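Side-chain contacts in oxidized polyvinyl alcohol hydrolase (Sphingopyxis, PDB 3WLA), which hydrolyses beta-diketones such as 4,6-nonanedione and takes part in the second step of polyvinyl alcohol degradation by cleaving the oxidized polymer: residues Val37-Asp42 / Thr147-Asp152; Asn102-Gly105 / Thr110-Pro113; Lys126-Ala131 / Gly221-Pro226. All coordinates share one frame; numbering follows the deposited sequence.

Going from the N terminus, interaction 1 opens at the end of strand 31-38, residues 37-42. The chain then runs through strand 81-85 into a long loop. Interaction 2 pairs 102-105 with 110-113 and folds that loop on itself, nested within the larger loop of interaction 1. It closes before interaction 3 opens at 126-131. Residues 147-152 then close interaction 1, tying the end of strand 31-38 to the segment leading from helix 133-145 into strand 151-152. Interactions 1 and 3 therefore cross along the sequence. Interaction 3 closes at 221-226 and joins the long loop to the one before strand 232-238. Nearest atoms of interactions 2 and 3 are about 7 Å apart.

Interaction 1 (Val37-Asp42 / Thr147-Asp152); sequences VVPPKD and TKWKLD
Pro39 and Val37 meet the indole ring of Trp149 where strand 31-38, second from one edge of the central sheet of this alpha/beta-hydrolase, ends. The partner segment leads from helix 133-145 into the short strand 151-152. The contact is apolar, and no hydrogen bond passes between the two segments.

The pyrrolidine ring of Pro39 makes the tighter approach. Its CB lies over the pyrrole part of the indole, 3.3 Å from Trp149 NE1 and 3.7 Å from Trp149 CD1. Its CG follows at 3.7 Å from Trp149 NE1. The proline therefore presents the CB-CG side of its ring to the indole.

Val37 meets the other end of the same face. Its CG1 branch does the touching and sits 4.0 Å above the Trp149 ring plane, offset toward the rim of the benzene part. CG1 is anti to the backbone N of Val37 (chi1 175°). The two side chains come at each other from opposite directions. Together Val37 and Pro39 cover the indole along its length, one over each ring. Trp149 has CG anti to its own carbonyl carbon (chi1 -70°), which lays this face of the ring against the two residues.

Several neighbours place the contact in the sheet. Met81, on strand 81-85, is touched by the side chains of Val37, Pro39, Trp149 and Leu151, so it joins both segments. Val38 is bonded through its backbone to Val82 of the same strand. The backbones of Lys150 and Asp152 are bonded to Ala47, at the start of strand 47-53.

The opposite face of the indole is covered from within its own segment. There the CG of Lys148 lies 3.6 Å above the ring plane of Trp149, also offset toward the rim, so the indole lies between this methylene on one side and Val37 and Pro39 on the other.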
ATOM      1  N   VAL A  37     -13.785  -9.964  -4.441  1.00 29.29           N
ATOM      2  CA  VAL A  37     -13.172 -11.168  -3.863  1.00 28.85           C
ATOM      3  C   VAL A  37     -12.863 -12.181  -4.973  1.00 29.00           C
ATOM      4  O   VAL A  37     -13.742 -12.504  -5.787  1.00 27.56           O
ATOM      5  CB  VAL A  37     -14.136 -11.818  -2.823  1.00 29.55           C
ATOM      6  CG1 VAL A  37     -13.540 -13.168  -2.284  1.00 27.80           C
ATOM      7  CG2 VAL A  37     -14.325 -10.856  -1.643  1.00 25.53           C
ATOM      8  N   VAL A  38     -11.604 -12.613  -5.053  1.00 28.93           N
ATOM      9  CA  VAL A  38     -11.183 -13.624  -6.068  1.00 29.45           C
ATOM     10  C   VAL A  38     -10.532 -14.728  -5.258  1.00 29.22           C
ATOM     11  O   VAL A  38      -9.342 -14.679  -4.981  1.00 28.47           O
ATOM     12  CB  VAL A  38     -10.147 -13.052  -7.078  1.00 27.79           C
ATOM     13  CG1 VAL A  38      -9.938 -14.046  -8.241  1.00 29.14           C
ATOM     14  CG2 VAL A  38     -10.649 -11.711  -7.647  1.00 28.58           C
ATOM     15  N   PRO A  39     -11.308 -15.745  -4.838  1.00 30.73           N
ATOM     16  CA  PRO A  39     -10.695 -16.814  -4.038  1.00 29.92           C
ATOM     17  C   PRO A  39      -9.788 -17.752  -4.811  1.00 29.04           C
ATOM     18  O   PRO A  39      -9.877 -17.868  -6.014  1.00 30.61           O
ATOM     19  CB  PRO A  39     -11.904 -17.535  -3.447  1.00 31.18           C
ATOM     20  CG  PRO A  39     -12.867 -17.531  -4.586  1.00 31.01           C
ATOM     21  CD  PRO A  39     -12.703 -16.068  -5.173  1.00 30.76           C
ATOM     22  N   PRO A  40      -8.858 -18.421  -4.118  1.00 30.31           N
ATOM     23  CA  PRO A  40      -7.936 -19.373  -4.780  1.00 30.51           C
ATOM     24  C   PRO A  40      -8.754 -20.663  -5.023  1.00 32.26           C
ATOM     25  O   PRO A  40      -9.817 -20.839  -4.389  1.00 29.42           O
ATOM     26  CB  PRO A  40      -6.866 -19.564  -3.725  1.00 30.34           C
ATOM     27  CG  PRO A  40      -7.665 -19.482  -2.446  1.00 29.09           C
ATOM     28  CD  PRO A  40      -8.597 -18.324  -2.672  1.00 27.79           C
ATOM     29  N   LYS A  41      -8.321 -21.548  -5.918  1.00 36.21           N
ATOM     30  CA  LYS A  41      -9.091 -22.797  -6.110  1.00 39.72           C
ATOM     31  C   LYS A  41      -9.116 -23.694  -4.849  1.00 40.34           C
ATOM     32  O   LYS A  41     -10.107 -24.356  -4.598  1.00 39.76           O
ATOM     33  CB  LYS A  41      -8.604 -23.598  -7.334  1.00 43.74           C
ATOM     34  CG  LYS A  41      -7.104 -23.924  -7.437  1.00 48.10           C
ATOM     35  CD  LYS A  41      -6.807 -24.769  -8.727  1.00 51.11           C
ATOM     36  CE  LYS A  41      -5.350 -24.599  -9.272  1.00 53.21           C
ATOM     37  NZ  LYS A  41      -5.118 -23.313 -10.069  1.00 54.22           N
ATOM     38  N   ASP A  42      -8.054 -23.691  -4.039  1.00 40.24           N
ATOM     39  CA  ASP A  42      -8.025 -24.490  -2.794  1.00 41.48           C
ATOM     40  C   ASP A  42      -7.392 -23.663  -1.660  1.00 42.82           C
ATOM     41  O   ASP A  42      -6.347 -23.063  -1.871  1.00 42.93           O
ATOM     42  CB  ASP A  42      -7.198 -25.780  -2.998  1.00 41.35           C
ATOM     43  CG  ASP A  42      -7.708 -26.614  -4.166  1.00 40.97           C
ATOM     44  OD1 ASP A  42      -8.761 -27.278  -4.005  1.00 36.17           O
ATOM     45  OD2 ASP A  42      -7.067 -26.575  -5.239  1.00 40.92           O
ATOM     46  N   THR A 147     -14.547 -15.292   7.057  1.00 35.59           N
ATOM     47  CA  THR A 147     -15.597 -16.109   7.679  1.00 35.38           C
ATOM     48  C   THR A 147     -16.145 -17.099   6.655  1.00 36.82           C
ATOM     49  O   THR A 147     -16.801 -18.062   7.023  1.00 38.08           O
ATOM     50  CB  THR A 147     -16.801 -15.276   8.208  1.00 35.35           C
ATOM     51  OG1 THR A 147     -17.435 -14.604   7.111  1.00 34.85           O
ATOM     52  CG2 THR A 147     -16.363 -14.272   9.270  1.00 33.03           C
ATOM     53  N   LYS A 148     -15.892 -16.869   5.377  1.00 35.45           N
ATOM     54  CA  LYS A 148     -16.397 -17.770   4.365  1.00 36.42           C
ATOM     55  C   LYS A 148     -15.282 -18.595   3.694  1.00 37.40           C
ATOM     56  O   LYS A 148     -15.532 -19.701   3.227  1.00 36.52           O
ATOM     57  CB  LYS A 148     -17.232 -16.991   3.351  1.00 38.32           C
ATOM     58  CG  LYS A 148     -17.716 -17.837   2.213  1.00 42.33           C
ATOM     59  CD  LYS A 148     -18.874 -17.202   1.430  1.00 45.88           C
ATOM     60  CE  LYS A 148     -19.240 -18.117   0.219  1.00 47.91           C
ATOM     61  NZ  LYS A 148     -20.176 -17.484  -0.778  1.00 50.65           N
ATOM     62  N   TRP A 149     -14.051 -18.071   3.651  1.00 35.88           N
ATOM     63  CA  TRP A 149     -12.907 -18.840   3.106  1.00 35.55           C
ATOM     64  C   TRP A 149     -11.853 -18.930   4.204  1.00 35.02           C
ATOM     65  O   TRP A 149     -11.765 -18.038   5.032  1.00 36.76           O
ATOM     66  CB  TRP A 149     -12.301 -18.169   1.869  1.00 33.70           C
ATOM     67  CG  TRP A 149     -13.184 -18.225   0.660  1.00 33.38           C
ATOM     68  CD1 TRP A 149     -13.155 -19.149  -0.344  1.00 33.24           C
ATOM     69  CD2 TRP A 149     -14.215 -17.296   0.319  1.00 33.33           C
ATOM     70  NE1 TRP A 149     -14.110 -18.846  -1.306  1.00 33.84           N
ATOM     71  CE2 TRP A 149     -14.771 -17.709  -0.912  1.00 33.32           C
ATOM     72  CE3 TRP A 149     -14.722 -16.146   0.932  1.00 33.97           C
ATOM     73  CZ2 TRP A 149     -15.798 -17.010  -1.531  1.00 32.48           C
ATOM     74  CZ3 TRP A 149     -15.747 -15.455   0.308  1.00 32.49           C
ATOM     75  CH2 TRP A 149     -16.270 -15.885  -0.903  1.00 33.21           C
ATOM     76  N   LYS A 150     -11.062 -19.996   4.242  1.00 36.15           N
ATOM     77  CA  LYS A 150     -10.048 -20.098   5.283  1.00 37.59           C
ATOM     78  C   LYS A 150      -8.806 -19.283   4.917  1.00 36.29           C
ATOM     79  O   LYS A 150      -8.119 -19.597   3.944  1.00 37.80           O
ATOM     80  CB  LYS A 150      -9.668 -21.562   5.527  1.00 40.21           C
ATOM     81  CG  LYS A 150     -10.816 -22.360   6.194  1.00 43.71           C
ATOM     82  CD  LYS A 150     -10.325 -23.643   6.881  1.00 45.56           C
ATOM     83  CE  LYS A 150     -10.995 -23.808   8.258  1.00 47.26           C
ATOM     84  NZ  LYS A 150     -10.556 -22.808   9.312  1.00 48.30           N
ATOM     85  N   LEU A 151      -8.515 -18.255   5.705  1.00 34.71           N
ATOM     86  CA  LEU A 151      -7.361 -17.379   5.432  1.00 33.28           C
ATOM     87  C   LEU A 151      -6.218 -17.590   6.448  1.00 32.93           C
ATOM     88  O   LEU A 151      -6.464 -18.080   7.561  1.00 33.43           O
ATOM     89  CB  LEU A 151      -7.823 -15.904   5.449  1.00 32.07           C
ATOM     90  CG  LEU A 151      -9.061 -15.557   4.609  1.00 30.74           C
ATOM     91  CD1 LEU A 151      -9.426 -14.078   4.747  1.00 30.80           C
ATOM     92  CD2 LEU A 151      -8.770 -15.900   3.165  1.00 31.94           C
ATOM     93  N   ASP A 152      -4.982 -17.237   6.072  1.00 30.66           N
ATOM     94  CA  ASP A 152      -3.843 -17.406   6.984  1.00 29.60           C
ATOM     95  C   ASP A 152      -3.616 -16.093   7.737  1.00 29.22           C
ATOM     96  O   ASP A 152      -3.075 -15.143   7.182  1.00 26.63           O
ATOM     97  CB  ASP A 152      -2.604 -17.750   6.183  1.00 29.52           C
ATOM     98  CG  ASP A 152      -1.388 -17.988   7.062  1.00 31.43           C
ATOM     99  OD1 ASP A 152      -1.398 -17.552   8.255  1.00 30.40           O
ATOM    100  OD2 ASP A 152      -0.410 -18.594   6.536  1.00 32.40           O
TER

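Interaction 2 (Asn102-Gly105 / Thr110-Pro113); sequences NGVG and TWNP
A small hairpin-like turn is closed by a single antiparallel beta bridge between Val104 and Trp111. Their CA atoms are 4.6 Å apart, and they form a non-hydrogen-bonded pair. The bonds lie on the flanking residues. Asn112 N donates to Gly103 O at 3.0 Å, with an N-H...O angle of 160°, and comes in tilted from the carbonyl plane. Gly105 N donates to Thr110 O at 2.9 Å. That donor stands above the carbonyl plane, 56° out of it, so it does not use a lone pair.

Besides accepting the bond from Asn112 N, Gly103 O lies over one face of the Trp111 indole, 3.7 Å above the plane and offset toward the rim. Trp111 CG is anti to its backbone N (chi1 -158°), a rotation that brings this face of the indole against Gly103 O. Val104 crosses the Trp111 side chain at about a right angle and reaches it loosely, Val104 CG1 to Trp111 CZ3 at 4.2 Å. Asn112 points its CB at the 102-105 segment, 3.2 Å from Gly103 O and 3.4 Å from Val104 O.

The polar ends find partners nearby: Asn112 ND2 bonds to Ala100 O and Asn112 OD1 to Lys106 NZ, while Thr110 OG1 is bonded to Gly117 O and Arg219 NH2. The indole N-H of Trp111 is bonded to Thr56 OG1, and the Trp111 side chain is about 6 Å from that of Ser162, probably a charge-relay residue, so the turn borders the likely active site.

The turn belongs to the long loop between strand 81-85 and helix 133-145. It lies beside the Cys89-Cys101 disulfide and near Thr56, which lies between strand 47-53 and helix 60-65.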
ATOM      1  N   ASN A 102      -9.966  11.631  -8.867  1.00 22.66           N
ATOM      2  CA  ASN A 102      -8.819  12.452  -9.262  1.00 23.70           C
ATOM      3  C   ASN A 102      -9.048  13.852  -8.709  1.00 24.23           C
ATOM      4  O   ASN A 102      -9.573  14.754  -9.388  1.00 23.80           O
ATOM      5  CB  ASN A 102      -8.710  12.451 -10.777  1.00 23.91           C
ATOM      6  CG  ASN A 102      -7.462  13.170 -11.298  1.00 25.82           C
ATOM      7  OD1 ASN A 102      -6.512  13.443 -10.568  1.00 26.92           O
ATOM      8  ND2 ASN A 102      -7.467  13.454 -12.590  1.00 27.03           N
ATOM      9  N   GLY A 103      -8.693  14.031  -7.449  1.00 24.28           N
ATOM     10  CA  GLY A 103      -8.898  15.343  -6.898  1.00 23.30           C
ATOM     11  C   GLY A 103      -8.147  15.492  -5.600  1.00 25.11           C
ATOM     12  O   GLY A 103      -7.681  14.486  -5.012  1.00 22.35           O
ATOM     13  N   VAL A 104      -8.027  16.742  -5.145  1.00 24.33           N
ATOM     14  CA  VAL A 104      -7.362  16.969  -3.856  1.00 26.78           C
ATOM     15  C   VAL A 104      -8.233  16.371  -2.742  1.00 28.96           C
ATOM     16  O   VAL A 104      -9.434  16.123  -2.932  1.00 30.67           O
ATOM     17  CB  VAL A 104      -7.140  18.444  -3.644  1.00 28.20           C
ATOM     18  CG1 VAL A 104      -6.378  18.977  -4.845  1.00 30.08           C
ATOM     19  CG2 VAL A 104      -8.454  19.166  -3.504  1.00 28.80           C
ATOM     20  N   GLY A 105      -7.647  16.115  -1.586  1.00 29.35           N
ATOM     21  CA  GLY A 105      -8.425  15.508  -0.531  1.00 30.51           C
ATOM     22  C   GLY A 105      -9.314  16.515   0.144  1.00 31.58           C
ATOM     23  O   GLY A 105      -9.261  17.697  -0.156  1.00 30.28           O
ATOM     24  N   THR A 110      -5.104  14.572   2.496  1.00 25.57           N
ATOM     25  CA  THR A 110      -4.285  15.188   1.457  1.00 26.19           C
ATOM     26  C   THR A 110      -4.778  14.947  -0.004  1.00 26.16           C
ATOM     27  O   THR A 110      -4.920  15.890  -0.778  1.00 26.37           O
ATOM     28  CB  THR A 110      -2.813  14.698   1.534  1.00 24.32           C
ATOM     29  OG1 THR A 110      -2.273  14.926   2.868  1.00 26.67           O
ATOM     30  CG2 THR A 110      -1.966  15.446   0.486  1.00 24.95           C
ATOM     31  N   TRP A 111      -5.061  13.689  -0.356  1.00 25.31           N
ATOM     32  CA  TRP A 111      -5.435  13.344  -1.737  1.00 24.44           C
ATOM     33  C   TRP A 111      -6.713  12.521  -1.622  1.00 24.92           C
ATOM     34  O   TRP A 111      -6.863  11.696  -0.706  1.00 22.61           O
ATOM     35  CB  TRP A 111      -4.285  12.506  -2.366  1.00 26.84           C
ATOM     36  CG  TRP A 111      -4.199  12.476  -3.886  1.00 33.02           C
ATOM     37  CD1 TRP A 111      -4.193  11.347  -4.737  1.00 33.43           C
ATOM     38  CD2 TRP A 111      -4.023  13.604  -4.736  1.00 36.10           C
ATOM     39  NE1 TRP A 111      -4.015  11.740  -6.039  1.00 32.41           N
ATOM     40  CE2 TRP A 111      -3.910  13.110  -6.075  1.00 36.94           C
ATOM     41  CE3 TRP A 111      -3.945  14.996  -4.504  1.00 36.02           C
ATOM     42  CZ2 TRP A 111      -3.728  13.974  -7.170  1.00 38.56           C
ATOM     43  CZ3 TRP A 111      -3.757  15.845  -5.598  1.00 38.32           C
ATOM     44  CH2 TRP A 111      -3.653  15.337  -6.900  1.00 36.87           C
ATOM     45  N   ASN A 112      -7.623  12.737  -2.561  1.00 23.31           N
ATOM     46  CA  ASN A 112      -8.893  12.086  -2.487  1.00 22.58           C
ATOM     47  C   ASN A 112      -9.010  10.553  -2.704  1.00 21.82           C
ATOM     48  O   ASN A 112      -9.856   9.929  -2.098  1.00 22.30           O
ATOM     49  CB  ASN A 112      -9.874  12.789  -3.443  1.00 23.04           C
ATOM     50  CG  ASN A 112     -11.335  12.590  -3.035  1.00 25.03           C
ATOM     51  OD1 ASN A 112     -11.637  12.529  -1.863  1.00 28.78           O
ATOM     52  ND2 ASN A 112     -12.227  12.521  -3.991  1.00 26.52           N
ATOM     53  N   PRO A 113      -8.202   9.943  -3.572  1.00 20.65           N
ATOM     54  CA  PRO A 113      -8.426   8.480  -3.716  1.00 21.51           C
ATOM     55  C   PRO A 113      -8.505   7.590  -2.473  1.00 22.31           C
ATOM     56  O   PRO A 113      -9.403   6.728  -2.361  1.00 22.71           O
ATOM     57  CB  PRO A 113      -7.300   8.041  -4.647  1.00 21.11           C
ATOM     58  CG  PRO A 113      -7.022   9.270  -5.481  1.00 18.13           C
ATOM     59  CD  PRO A 113      -7.096  10.399  -4.425  1.00 19.74           C
TER

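Interaction 3 (Lys126-Ala131 / Gly221-Pro226); sequences KYKTDA and GPYPLP
Lys128 and Tyr223 carry this contact between two surface loops. Their side chains lie side by side and point the same way. The touching atoms are methylenes: Lys128 CG is 3.6 Å from Tyr223 CB, and Lys128 CB is 4.0 Å from the same atom.

Lys128 has CG anti to its carbonyl carbon, with chi1 at -91°, turned well past the usual staggered position. This puts Lys128 CG beside Tyr223 CB. Beyond CG the chain is extended, and its aliphatic part runs along the tyrosine, with CE approaching the ring obliquely. The backbone of Tyr223 turns CB toward Lys128; with CG anti to the backbone N (chi1 -179°), the ring is carried away from the 126-131 segment. The ring ends in a hydroxyl bonded to Asp194 O.

The backbones are also joined directly. Tyr223 N donates to Lys128 O at 2.9 Å, in the carbonyl plane and on a lone pair. Pro222 CA lies 3.3 Å from Lys128 O, a CA-H...O contact. A water links the loops further along, at 2.8 Å from Tyr127 O and 2.9 Å from Gly221 O. The peptide bond between Tyr223 and Pro224 is cis, which bends the chain sharply after the contact. The ring of Tyr127 leads away from the second loop, with Lys126 CG over the centre of one face.

Helix 163-174 packs against both loops. Its Phe174 is touched by Ala131 and Pro222, and its Leu173 by Pro222 and Leu225. Arg170 of this helix bonds to Tyr127 O, Asp130 O and Ala131 O. In this alpha/beta-hydrolase fold the contact joins the loop before helix 133-145 to the loop between helix 201-210 and strand 232-238, both against helix 163-174.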
ATOM      1  N   LYS A 126      -6.454  15.747  13.518  1.00 30.63           N
ATOM      2  CA  LYS A 126      -7.002  14.544  14.153  1.00 32.28           C
ATOM      3  C   LYS A 126      -6.347  13.271  13.593  1.00 32.42           C
ATOM      4  O   LYS A 126      -6.300  12.223  14.271  1.00 33.26           O
ATOM      5  CB  LYS A 126      -8.502  14.461  13.937  1.00 33.93           C
ATOM      6  CG  LYS A 126      -8.891  14.308  12.497  1.00 38.57           C
ATOM      7  CD  LYS A 126     -10.381  14.158  12.374  1.00 40.35           C
ATOM      8  CE  LYS A 126     -11.062  15.498  12.539  1.00 44.71           C
ATOM      9  NZ  LYS A 126     -10.627  16.478  11.464  1.00 48.36           N
ATOM     10  N   TYR A 127      -5.798  13.362  12.382  1.00 29.17           N
ATOM     11  CA  TYR A 127      -5.242  12.176  11.757  1.00 28.39           C
ATOM     12  C   TYR A 127      -3.827  11.924  12.081  1.00 29.14           C
ATOM     13  O   TYR A 127      -3.233  10.992  11.542  1.00 29.67           O
ATOM     14  CB  TYR A 127      -5.490  12.186  10.254  1.00 25.52           C
ATOM     15  CG  TYR A 127      -6.970  12.162   9.983  1.00 22.20           C
ATOM     16  CD1 TYR A 127      -7.789  11.217  10.617  1.00 25.95           C
ATOM     17  CD2 TYR A 127      -7.554  13.040   9.102  1.00 24.72           C
ATOM     18  CE1 TYR A 127      -9.143  11.149  10.375  1.00 24.25           C
ATOM     19  CE2 TYR A 127      -8.956  12.979   8.840  1.00 24.78           C
ATOM     20  CZ  TYR A 127      -9.718  12.016   9.489  1.00 26.22           C
ATOM     21  OH  TYR A 127     -11.047  11.865   9.195  1.00 30.17           O
ATOM     22  N   LYS A 128      -3.293  12.748  12.997  1.00 29.60           N
ATOM     23  CA  LYS A 128      -1.954  12.534  13.511  1.00 30.82           C
ATOM     24  C   LYS A 128      -2.022  11.236  14.365  1.00 29.73           C
ATOM     25  O   LYS A 128      -1.008  10.543  14.520  1.00 29.85           O
ATOM     26  CB  LYS A 128      -1.530  13.704  14.418  1.00 32.21           C
ATOM     27  CG  LYS A 128      -0.820  14.824  13.694  1.00 32.32           C
ATOM     28  CD  LYS A 128      -0.719  16.066  14.554  1.00 34.11           C
ATOM     29  CE  LYS A 128       0.185  17.095  13.874  1.00 36.33           C
ATOM     30  NZ  LYS A 128       0.471  18.322  14.725  1.00 38.54           N
ATOM     31  N   THR A 129      -3.209  10.920  14.905  1.00 29.78           N
ATOM     32  CA  THR A 129      -3.376   9.731  15.772  1.00 32.12           C
ATOM     33  C   THR A 129      -4.471   8.734  15.348  1.00 34.16           C
ATOM     34  O   THR A 129      -4.380   7.540  15.661  1.00 36.10           O
ATOM     35  CB  THR A 129      -3.655  10.146  17.255  1.00 32.62           C
ATOM     36  OG1 THR A 129      -4.827  10.988  17.320  1.00 33.59           O
ATOM     37  CG2 THR A 129      -2.453  10.905  17.829  1.00 32.14           C
ATOM     38  N   ASP A 130      -5.490   9.233  14.647  1.00 34.51           N
ATOM     39  CA  ASP A 130      -6.625   8.447  14.140  1.00 33.27           C
ATOM     40  C   ASP A 130      -6.165   7.867  12.797  1.00 32.83           C
ATOM     41  O   ASP A 130      -5.751   8.620  11.907  1.00 31.86           O
ATOM     42  CB  ASP A 130      -7.826   9.378  13.909  1.00 36.35           C
ATOM     43  CG  ASP A 130      -9.107   8.626  13.523  1.00 37.71           C
ATOM     44  OD1 ASP A 130      -9.012   7.534  12.924  1.00 37.49           O
ATOM     45  OD2 ASP A 130     -10.217   9.134  13.783  1.00 39.26           O
ATOM     46  N   ALA A 131      -6.204   6.543  12.675  1.00 29.69           N
ATOM     47  CA  ALA A 131      -5.779   5.846  11.460  1.00 29.36           C
ATOM     48  C   ALA A 131      -6.628   6.244  10.225  1.00 28.07           C
ATOM     49  O   ALA A 131      -6.163   6.237   9.073  1.00 27.45           O
ATOM     50  CB  ALA A 131      -5.864   4.298  11.684  1.00 30.70           C
ATOM     51  N   GLY A 221       1.831   8.773   7.988  1.00 28.61           N
ATOM     52  CA  GLY A 221       1.732   7.984   9.217  1.00 30.22           C
ATOM     53  C   GLY A 221       1.364   8.714  10.480  1.00 30.11           C
ATOM     54  O   GLY A 221       0.941   9.870  10.464  1.00 32.59           O
ATOM     55  N   PRO A 222       1.480   8.040  11.611  1.00 30.01           N
ATOM     56  CA  PRO A 222       1.137   8.737  12.845  1.00 30.67           C
ATOM     57  C   PRO A 222       2.180   9.842  13.091  1.00 31.03           C
ATOM     58  O   PRO A 222       3.293   9.778  12.542  1.00 30.30           O
ATOM     59  CB  PRO A 222       1.263   7.640  13.892  1.00 31.19           C
ATOM     60  CG  PRO A 222       1.005   6.344  13.085  1.00 31.90           C
ATOM     61  CD  PRO A 222       1.828   6.636  11.861  1.00 31.01           C
ATOM     62  N   TYR A 223       1.818  10.867  13.864  1.00 30.27           N
ATOM     63  CA  TYR A 223       2.819  11.871  14.228  1.00 31.80           C
ATOM     64  C   TYR A 223       2.944  11.844  15.734  1.00 31.92           C
ATOM     65  O   TYR A 223       1.961  12.054  16.430  1.00 32.59           O
ATOM     66  CB  TYR A 223       2.456  13.314  13.890  1.00 32.23           C
ATOM     67  CG  TYR A 223       3.616  14.203  14.319  1.00 31.93           C
ATOM     68  CD1 TYR A 223       4.775  14.276  13.558  1.00 33.19           C
ATOM     69  CD2 TYR A 223       3.602  14.858  15.551  1.00 33.99           C
ATOM     70  CE1 TYR A 223       5.915  14.973  14.010  1.00 33.64           C
ATOM     71  CE2 TYR A 223       4.736  15.570  16.015  1.00 34.63           C
ATOM     72  CZ  TYR A 223       5.880  15.623  15.250  1.00 35.25           C
ATOM     73  OH  TYR A 223       6.972  16.332  15.712  1.00 33.02           O
ATOM     74  N   PRO A 224       4.126  11.514  16.245  1.00 31.90           N
ATOM     75  CA  PRO A 224       5.314  11.165  15.453  1.00 31.15           C
ATOM     76  C   PRO A 224       5.199   9.726  14.960  1.00 31.25           C
ATOM     77  O   PRO A 224       4.307   9.003  15.380  1.00 30.43           O
ATOM     78  CB  PRO A 224       6.469  11.300  16.452  1.00 33.05           C
ATOM     79  CG  PRO A 224       5.826  10.945  17.780  1.00 33.38           C
ATOM     80  CD  PRO A 224       4.436  11.621  17.686  1.00 33.44           C
ATOM     81  N   LEU A 225       6.090   9.333  14.054  1.00 31.47           N
ATOM     82  CA  LEU A 225       6.109   7.961  13.568  1.00 32.56           C
ATOM     83  C   LEU A 225       6.459   7.006  14.742  1.00 34.43           C
ATOM     84  O   LEU A 225       7.251   7.351  15.634  1.00 33.77           O
ATOM     85  CB  LEU A 225       7.194   7.799  12.522  1.00 30.85           C
ATOM     86  CG  LEU A 225       6.975   8.484  11.175  1.00 30.75           C
ATOM     87  CD1 LEU A 225       8.186   8.239  10.302  1.00 30.95           C
ATOM     88  CD2 LEU A 225       5.719   7.941  10.540  1.00 30.55           C
ATOM     89  N   PRO A 226       5.908   5.793  14.722  1.00 34.68           N
ATOM     90  CA  PRO A 226       6.160   4.790  15.761  1.00 33.63           C
ATOM     91  C   PRO A 226       7.650   4.425  15.910  1.00 35.28           C
ATOM     92  O   PRO A 226       8.393   4.286  14.915  1.00 31.85           O
ATOM     93  CB  PRO A 226       5.348   3.582  15.291  1.00 33.07           C
ATOM     94  CG  PRO A 226       4.193   4.191  14.545  1.00 33.97           C
ATOM     95  CD  PRO A 226       4.866   5.342  13.771  1.00 34.45           C
TER
HETATM   96  O   HOH W   1      -1.356  11.284   9.521  1.00 28.81           O